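Local coordinates for protein 3-hydroxyisobutyryl-CoA hydrolase (Mycobacterium thermoresistibile, PDB 4HDT) that probably hydrolyses 3-hydroxyisobutyryl-CoA to free 3-hydroxyisobutyrate and coenzyme A, as a zinc-binding member of the crotonase-like enoyl-CoA hydratase/isomerase family, at residues R89-F92 / D93-L97. Numbering follows the deposited sequence.
Sequences RFWF and DEYRL
Arg89 and Asp93 form an i to i+4 salt bridge one turn apart on helix 85-103 of this crotonase-like fold. The NE/NH2 side of the guanidinium meets the two carboxylate oxygens, the planes standing 69° apart. Arg89 NE reaches Asp93 OD2 at 3.3 Å, fairly straight in its own plane but from above the carboxylate, while Arg89 NH2 comes to 2.8 Å from Asp93 OD1 in a bent, weak hydrogen bond. A bend at chi2 turns the arginine chain forward along the helix, toward Asp93, to bring both nitrogens there. OD2 also bonds to NE2 of His35, itself a zinc ligand, so Asp93 is a second-shell residue of that site and probably makes the imidazole more electron-rich.

On another side of the helix Trp91 and Tyr95 project in the same direction, and their rings, modestly tilted, are offset so that they barely overlap, leaving Tyr95 OH over one indole face, 3.6 Å from Trp91 CD1. Trp91 CB packs over the face of the tyrosine ring, a CH-pi contact 4.2 Å from its centroid; the Trp91 carbonyl oxygen, which accepts the Tyr95 backbone N-H, lies over that ring too. The tyrosine hydroxyl hydrogen-bonds with Asp150 and Ser296, tying this face to the loop at Asp150 and to helix 285-299.

Glu94 runs out fully extended, CG anti to the backbone N at -176°, between two aromatic residues. Glu94 OE1 meets the edge of the Trp91 indole near its plane and comes within 3.3 Å of Phe90 CE2.

Phe92 and Arg96 also travel together, ring and guanidinium planes 14° apart, with Arg96 NH1 going on to the carbonyl oxygens of Thr347 and Glu349. The arginine meets the Phe92 ring with its aliphatic part, Arg96 CD lying 3.5 Å from Phe92 CE1.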
loop_
_atom_site.group_PDB
_atom_site.type_symbol
_atom_site.label_atom_id
_atom_site.label_comp_id
_atom_site.label_asym_id
_atom_site.label_seq_id
_atom_site.Cartn_x
_atom_site.Cartn_y
_atom_site.Cartn_z
ATOM N N ARG A 89 0.499 -18.106 -1.875
ATOM C CA ARG A 89 1.774 -18.107 -2.534
ATOM C C ARG A 89 2.090 -16.720 -3.084
ATOM O O ARG A 89 3.232 -16.270 -3.035
ATOM C CB ARG A 89 1.810 -19.115 -3.655
ATOM C CG ARG A 89 3.215 -19.268 -4.242
ATOM C CD ARG A 89 4.246 -19.798 -3.224
ATOM N NE ARG A 89 5.578 -19.286 -3.524
ATOM C CZ ARG A 89 6.714 -19.674 -2.937
ATOM N NH1 ARG A 89 6.712 -20.638 -2.008
ATOM N NH2 ARG A 89 7.875 -19.110 -3.304
ATOM N N PHE A 90 1.077 -16.068 -3.640
ATOM C CA PHE A 90 1.233 -14.701 -4.158
ATOM C C PHE A 90 1.740 -13.788 -3.030
ATOM O O PHE A 90 2.718 -13.066 -3.207
ATOM C CB PHE A 90 -0.093 -14.171 -4.762
ATOM C CG PHE A 90 -0.059 -12.702 -5.097
ATOM C CD1 PHE A 90 0.638 -12.240 -6.192
ATOM C CD2 PHE A 90 -0.683 -11.797 -4.274
ATOM C CE1 PHE A 90 0.675 -10.894 -6.523
ATOM C CE2 PHE A 90 -0.643 -10.446 -4.558
ATOM C CZ PHE A 90 0.070 -9.982 -5.688
ATOM N N TRP A 91 1.054 -13.823 -1.908
ATOM C CA TRP A 91 1.422 -12.940 -0.783
ATOM C C TRP A 91 2.809 -13.301 -0.264
ATOM O O TRP A 91 3.575 -12.409 0.116
ATOM C CB TRP A 91 0.394 -13.039 0.320
ATOM C CG TRP A 91 -0.905 -12.404 0.027
ATOM C CD1 TRP A 91 -1.104 -11.287 -0.697
ATOM C CD2 TRP A 91 -2.185 -12.825 0.475
ATOM N NE1 TRP A 91 -2.434 -10.973 -0.748
ATOM C CE2 TRP A 91 -3.128 -11.908 -0.025
ATOM C CE3 TRP A 91 -2.632 -13.884 1.252
ATOM C CZ2 TRP A 91 -4.523 -12.025 0.247
ATOM C CZ3 TRP A 91 -4.006 -13.999 1.537
ATOM C CH2 TRP A 91 -4.930 -13.092 1.022
ATOM N N PHE A 92 3.126 -14.582 -0.194
ATOM C CA PHE A 92 4.458 -15.007 0.239
ATOM C C PHE A 92 5.547 -14.347 -0.626
ATOM O O PHE A 92 6.476 -13.727 -0.116
ATOM C CB PHE A 92 4.533 -16.546 0.194
ATOM C CG PHE A 92 5.687 -17.147 0.927
ATOM C CD1 PHE A 92 6.882 -17.376 0.298
ATOM C CD2 PHE A 92 5.546 -17.541 2.238
ATOM C CE1 PHE A 92 7.957 -17.952 0.978
ATOM C CE2 PHE A 92 6.598 -18.104 2.931
ATOM C CZ PHE A 92 7.807 -18.301 2.303
ATOM N N ASP A 93 5.437 -14.455 -1.939
ATOM C CA ASP A 93 6.386 -13.875 -2.868
ATOM C C ASP A 93 6.317 -12.335 -2.879
ATOM O O ASP A 93 7.339 -11.657 -2.954
ATOM C CB ASP A 93 6.156 -14.427 -4.282
ATOM C CG ASP A 93 6.585 -15.878 -4.425
ATOM O OD1 ASP A 93 7.487 -16.372 -3.661
ATOM O OD2 ASP A 93 6.047 -16.578 -5.333
ATOM N N GLU A 94 5.106 -11.790 -2.778
ATOM C CA GLU A 94 4.950 -10.344 -2.812
ATOM C C GLU A 94 5.563 -9.683 -1.584
ATOM O O GLU A 94 6.274 -8.690 -1.718
ATOM C CB GLU A 94 3.479 -9.953 -2.904
ATOM C CG GLU A 94 3.239 -8.452 -3.047
ATOM C CD GLU A 94 1.775 -8.105 -3.035
ATOM O OE1 GLU A 94 1.047 -8.754 -2.255
ATOM O OE2 GLU A 94 1.336 -7.194 -3.768
ATOM N N TYR A 95 5.316 -10.253 -0.426
ATOM C CA TYR A 95 5.817 -9.646 0.810
ATOM C C TYR A 95 7.331 -9.802 0.884
ATOM O O TYR A 95 8.034 -8.914 1.360
ATOM C CB TYR A 95 5.147 -10.160 2.075
ATOM C CG TYR A 95 3.622 -9.951 2.172
ATOM C CD1 TYR A 95 2.901 -9.277 1.194
ATOM C CD2 TYR A 95 2.927 -10.474 3.223
ATOM C CE1 TYR A 95 1.522 -9.145 1.263
ATOM C CE2 TYR A 95 1.547 -10.340 3.319
ATOM C CZ TYR A 95 0.842 -9.716 2.333
ATOM O OH TYR A 95 -0.534 -9.680 2.470
ATOM N N ARG A 96 7.878 -10.903 0.401
ATOM C CA ARG A 96 9.314 -10.994 0.272
ATOM C C ARG A 96 9.918 -9.925 -0.667
ATOM O O ARG A 96 10.975 -9.345 -0.373
ATOM C CB ARG A 96 9.706 -12.425 -0.161
ATOM C CG ARG A 96 9.608 -13.428 1.001
ATOM C CD ARG A 96 9.518 -14.901 0.546
ATOM N NE ARG A 96 10.613 -15.300 -0.299
ATOM C CZ ARG A 96 11.767 -15.839 0.124
ATOM N NH1 ARG A 96 11.998 -16.023 1.423
ATOM N NH2 ARG A 96 12.715 -16.184 -0.750
ATOM N N LEU A 97 9.234 -9.640 -1.763
ATOM C CA LEU A 97 9.638 -8.579 -2.657
ATOM C C LEU A 97 9.569 -7.223 -1.947
ATOM O O LEU A 97 10.500 -6.411 -2.062
ATOM C CB LEU A 97 8.756 -8.560 -3.918
ATOM C CG LEU A 97 8.856 -7.313 -4.843
ATOM C CD1 LEU A 97 10.243 -7.166 -5.429
ATOM C CD2 LEU A 97 7.798 -7.348 -5.955
#